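Local coordinates for DUF1573 domain-containing protein (Porphyromonas gingivalis, PDB 2QSV) that is of unknown function, although its family is loosely assigned cysteine-type peptidase activity, and contributes here its C-terminal part, built of two immunoglobulin-like beta-sandwich domains, at residues A[38-50]-A[62-74]. Residues are numbered along the deposited sequence; the frame is centred on the assembly and turned at random.
Sequences AVVSLPSFVSLDD and ELNLSLAVPRNMP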
# COMPACT_ATOMS: atom_id res chain seq x y z
N ALA A 38 -14.16 12.19 -15.95
CA ALA A 38 -14.57 12.54 -14.61
C ALA A 38 -13.82 11.65 -13.61
O ALA A 38 -13.73 10.44 -13.77
CB ALA A 38 -16.07 12.41 -14.46
N VAL A 39 -13.25 12.29 -12.59
CA VAL A 39 -12.73 11.61 -11.42
C VAL A 39 -13.94 11.38 -10.52
O VAL A 39 -14.38 12.28 -9.80
CB VAL A 39 -11.65 12.46 -10.69
CG1 VAL A 39 -11.10 11.71 -9.49
CG2 VAL A 39 -10.52 12.84 -11.66
N VAL A 40 -14.49 10.18 -10.58
CA VAL A 40 -15.76 9.90 -9.90
C VAL A 40 -15.64 9.53 -8.41
O VAL A 40 -16.61 9.63 -7.66
CB VAL A 40 -16.63 8.86 -10.70
CG1 VAL A 40 -17.06 9.45 -12.05
CG2 VAL A 40 -15.87 7.58 -10.93
N SER A 41 -14.46 9.11 -7.98
CA SER A 41 -14.22 8.81 -6.57
C SER A 41 -12.76 9.12 -6.23
O SER A 41 -11.87 8.79 -7.01
CB SER A 41 -14.54 7.35 -6.27
OG SER A 41 -14.60 7.11 -4.88
N LEU A 42 -12.53 9.79 -5.10
CA LEU A 42 -11.20 10.11 -4.58
C LEU A 42 -10.97 9.35 -3.30
O LEU A 42 -11.90 9.21 -2.53
CB LEU A 42 -11.09 11.60 -4.20
CG LEU A 42 -10.94 12.74 -5.19
CD1 LEU A 42 -11.11 14.08 -4.45
CD2 LEU A 42 -9.58 12.68 -5.88
N PRO A 43 -9.73 8.91 -3.02
CA PRO A 43 -9.36 8.45 -1.68
C PRO A 43 -9.77 9.44 -0.58
O PRO A 43 -9.67 10.65 -0.78
CB PRO A 43 -7.84 8.37 -1.77
CG PRO A 43 -7.59 7.99 -3.16
CD PRO A 43 -8.60 8.78 -3.96
N SER A 44 -10.22 8.92 0.56
CA SER A 44 -10.65 9.77 1.68
C SER A 44 -9.54 10.68 2.24
O SER A 44 -9.85 11.64 2.96
CB SER A 44 -11.17 8.92 2.82
OG SER A 44 -10.13 8.14 3.36
N PHE A 45 -8.29 10.36 1.92
CA PHE A 45 -7.13 11.08 2.46
C PHE A 45 -6.48 12.01 1.44
O PHE A 45 -5.40 12.54 1.69
CB PHE A 45 -6.07 10.10 3.04
CG PHE A 45 -5.66 8.98 2.09
CD1 PHE A 45 -4.65 9.15 1.14
CD2 PHE A 45 -6.29 7.73 2.15
CE1 PHE A 45 -4.27 8.10 0.27
CE2 PHE A 45 -5.91 6.67 1.30
CZ PHE A 45 -4.89 6.85 0.37
N VAL A 46 -7.14 12.21 0.30
CA VAL A 46 -6.61 13.15 -0.70
C VAL A 46 -7.58 14.27 -1.07
O VAL A 46 -8.79 14.16 -0.86
CB VAL A 46 -6.06 12.48 -2.01
CG1 VAL A 46 -5.17 11.28 -1.75
CG2 VAL A 46 -7.16 12.20 -2.99
N SER A 47 -7.01 15.34 -1.63
CA SER A 47 -7.73 16.48 -2.19
C SER A 47 -7.40 16.60 -3.66
O SER A 47 -6.23 16.44 -4.06
CB SER A 47 -7.28 17.76 -1.50
OG SER A 47 -8.25 18.15 -0.56
N LEU A 48 -8.43 16.87 -4.46
CA LEU A 48 -8.28 17.18 -5.88
C LEU A 48 -9.39 18.13 -6.37
O LEU A 48 -10.57 17.79 -6.32
CB LEU A 48 -8.25 15.90 -6.72
CG LEU A 48 -7.95 16.00 -8.22
CD1 LEU A 48 -6.48 16.31 -8.45
CD2 LEU A 48 -8.34 14.71 -8.95
N ASP A 49 -9.00 19.31 -6.84
CA ASP A 49 -9.95 20.24 -7.47
C ASP A 49 -10.11 19.95 -8.97
O ASP A 49 -11.20 20.09 -9.51
CB ASP A 49 -9.60 21.69 -7.17
CG ASP A 49 -9.73 22.02 -5.68
OD1 ASP A 49 -8.87 22.76 -5.16
OD2 ASP A 49 -10.68 21.52 -5.03
N ASP A 50 -9.05 19.48 -9.61
CA ASP A 50 -9.14 19.03 -11.00
C ASP A 50 -9.94 17.73 -11.13
O ASP A 50 -9.37 16.65 -11.34
CB ASP A 50 -7.73 18.85 -11.58
CG ASP A 50 -7.66 19.11 -13.07
OD1 ASP A 50 -8.67 19.61 -13.64
OD2 ASP A 50 -6.60 18.81 -13.69
N GLU A 62 -2.34 16.75 -16.32
CA GLU A 62 -1.80 16.29 -15.02
C GLU A 62 -2.75 16.46 -13.84
O GLU A 62 -3.41 17.50 -13.70
CB GLU A 62 -0.51 17.01 -14.69
CG GLU A 62 0.64 16.69 -15.62
CD GLU A 62 1.93 17.45 -15.29
OE1 GLU A 62 1.96 18.21 -14.28
OE2 GLU A 62 2.92 17.29 -16.03
N LEU A 63 -2.77 15.45 -12.97
CA LEU A 63 -3.55 15.52 -11.74
C LEU A 63 -2.61 15.48 -10.53
O LEU A 63 -1.76 14.58 -10.41
CB LEU A 63 -4.62 14.41 -11.68
CG LEU A 63 -5.46 14.14 -12.94
CD1 LEU A 63 -6.36 12.93 -12.79
CD2 LEU A 63 -6.26 15.38 -13.37
N ASN A 64 -2.75 16.47 -9.65
CA ASN A 64 -1.97 16.54 -8.42
C ASN A 64 -2.85 16.28 -7.21
O ASN A 64 -3.68 17.11 -6.85
CB ASN A 64 -1.25 17.89 -8.28
CG ASN A 64 -0.37 18.21 -9.48
OD1 ASN A 64 -0.59 19.21 -10.18
ND2 ASN A 64 0.60 17.35 -9.76
N LEU A 65 -2.68 15.11 -6.61
CA LEU A 65 -3.44 14.72 -5.44
C LEU A 65 -2.68 15.20 -4.20
O LEU A 65 -1.56 14.75 -3.93
CB LEU A 65 -3.62 13.20 -5.40
CG LEU A 65 -4.50 12.47 -6.42
CD1 LEU A 65 -4.11 12.70 -7.89
CD2 LEU A 65 -4.42 10.99 -6.09
N SER A 66 -3.29 16.13 -3.48
CA SER A 66 -2.76 16.62 -2.21
C SER A 66 -3.21 15.75 -1.06
O SER A 66 -4.37 15.37 -0.97
CB SER A 66 -3.27 18.04 -1.93
OG SER A 66 -2.70 18.94 -2.84
N LEU A 67 -2.28 15.51 -0.13
CA LEU A 67 -2.57 14.76 1.05
C LEU A 67 -3.42 15.58 1.99
O LEU A 67 -3.09 16.71 2.32
CB LEU A 67 -1.26 14.33 1.76
CG LEU A 67 -1.40 13.37 2.94
CD1 LEU A 67 -2.06 12.01 2.56
CD2 LEU A 67 0.01 13.15 3.56
N ALA A 68 -4.51 14.98 2.46
CA ALA A 68 -5.39 15.61 3.43
C ALA A 68 -5.90 14.51 4.36
O ALA A 68 -6.94 13.94 4.12
CB ALA A 68 -6.58 16.32 2.69
N VAL A 69 -5.13 14.19 5.41
CA VAL A 69 -5.50 13.07 6.26
C VAL A 69 -6.71 13.46 7.10
O VAL A 69 -6.67 14.48 7.78
CB VAL A 69 -4.34 12.55 7.19
CG1 VAL A 69 -4.85 11.44 8.15
CG2 VAL A 69 -3.15 12.06 6.38
N PRO A 70 -7.78 12.66 7.07
CA PRO A 70 -8.90 12.93 7.96
C PRO A 70 -8.46 12.92 9.43
O PRO A 70 -7.69 12.04 9.85
CB PRO A 70 -9.87 11.77 7.69
CG PRO A 70 -9.51 11.27 6.37
CD PRO A 70 -8.03 11.49 6.21
N ARG A 71 -8.93 13.91 10.18
CA ARG A 71 -8.68 13.99 11.62
C ARG A 71 -9.17 12.67 12.21
O ARG A 71 -10.17 12.12 11.76
CB ARG A 71 -9.47 15.16 12.20
CG ARG A 71 -8.87 15.84 13.42
CD ARG A 71 -9.70 17.10 13.76
NE ARG A 71 -9.51 17.58 15.13
CZ ARG A 71 -9.95 16.95 16.22
NH1 ARG A 71 -10.60 15.79 16.12
NH2 ARG A 71 -9.74 17.48 17.42
N ASN A 72 -8.48 12.15 13.21
CA ASN A 72 -8.86 10.84 13.79
C ASN A 72 -8.78 9.61 12.83
O ASN A 72 -9.31 8.55 13.16
CB ASN A 72 -10.28 10.89 14.45
CG ASN A 72 -10.52 12.16 15.31
OD1 ASN A 72 -9.68 12.55 16.14
ND2 ASN A 72 -11.69 12.81 15.09
N MSE A 73 -8.18 9.75 11.63
CA MSE A 73 -7.80 8.54 10.87
C MSE A 73 -6.66 7.87 11.68
O MSE A 73 -5.67 8.51 12.00
CB MSE A 73 -7.33 8.88 9.44
CG MSE A 73 -6.91 7.66 8.56
SE MSE A 73 -6.43 8.01 6.82
CE MSE A 73 -7.95 7.58 6.08
N PRO A 74 -6.82 6.59 12.01
CA PRO A 74 -5.75 5.87 12.71
C PRO A 74 -4.55 5.51 11.77
O PRO A 74 -4.76 5.34 10.55
CB PRO A 74 -6.45 4.59 13.18
CG PRO A 74 -7.62 4.42 12.26
CD PRO A 74 -7.98 5.74 11.69
O HOH W 1 -9.61 14.31 3.28
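Ser47 and Ser66 face each other as an antiparallel hydrogen-bonded pair: Ser47 N reaches Ser66 O at 2.7 Å, and Ser66 N returns to Ser47 O at 3.0 Å. Two residues further on, Ala68 N donates almost straight (169°) to Phe45 O, 2.7 Å away, but from above that carbonyl's plane. Beyond this bond the direct pairing gives way to a water, which donates to both Ser44 O and Ala68 O. The short strand 46-47 thereby edges the four-stranded sheet of this immunoglobulin-like sandwich, while 35-41, just before it in the chain, belongs to the opposing sheet; the crossing runs through the type I turn from Pro43 to Val46. Inside, Val46 and Leu65 meet through their CB atoms. Leu48, with CG anti to the backbone N (chi1 -174°), brings CD1 to 3.3 Å from Asn64 O, where this methyl also touches Leu63 CB and Leu65 CD1. CG of Phe45 sits between its backbone N and carbonyl carbon (chi1 51°), which leads the ring away from 62-74 to Val101 and Leu103 of the other sheet, Pro43 CB over the centre of one face; Leu67 CD1 approaches obliquely, 4.1 Å from Phe45 CD1. At one end Pro70 CG packs 3.4 Å from Ser44 O; at the other Leu63 CD2 lies against Asp50 OD2, which salt-bridges Arg61.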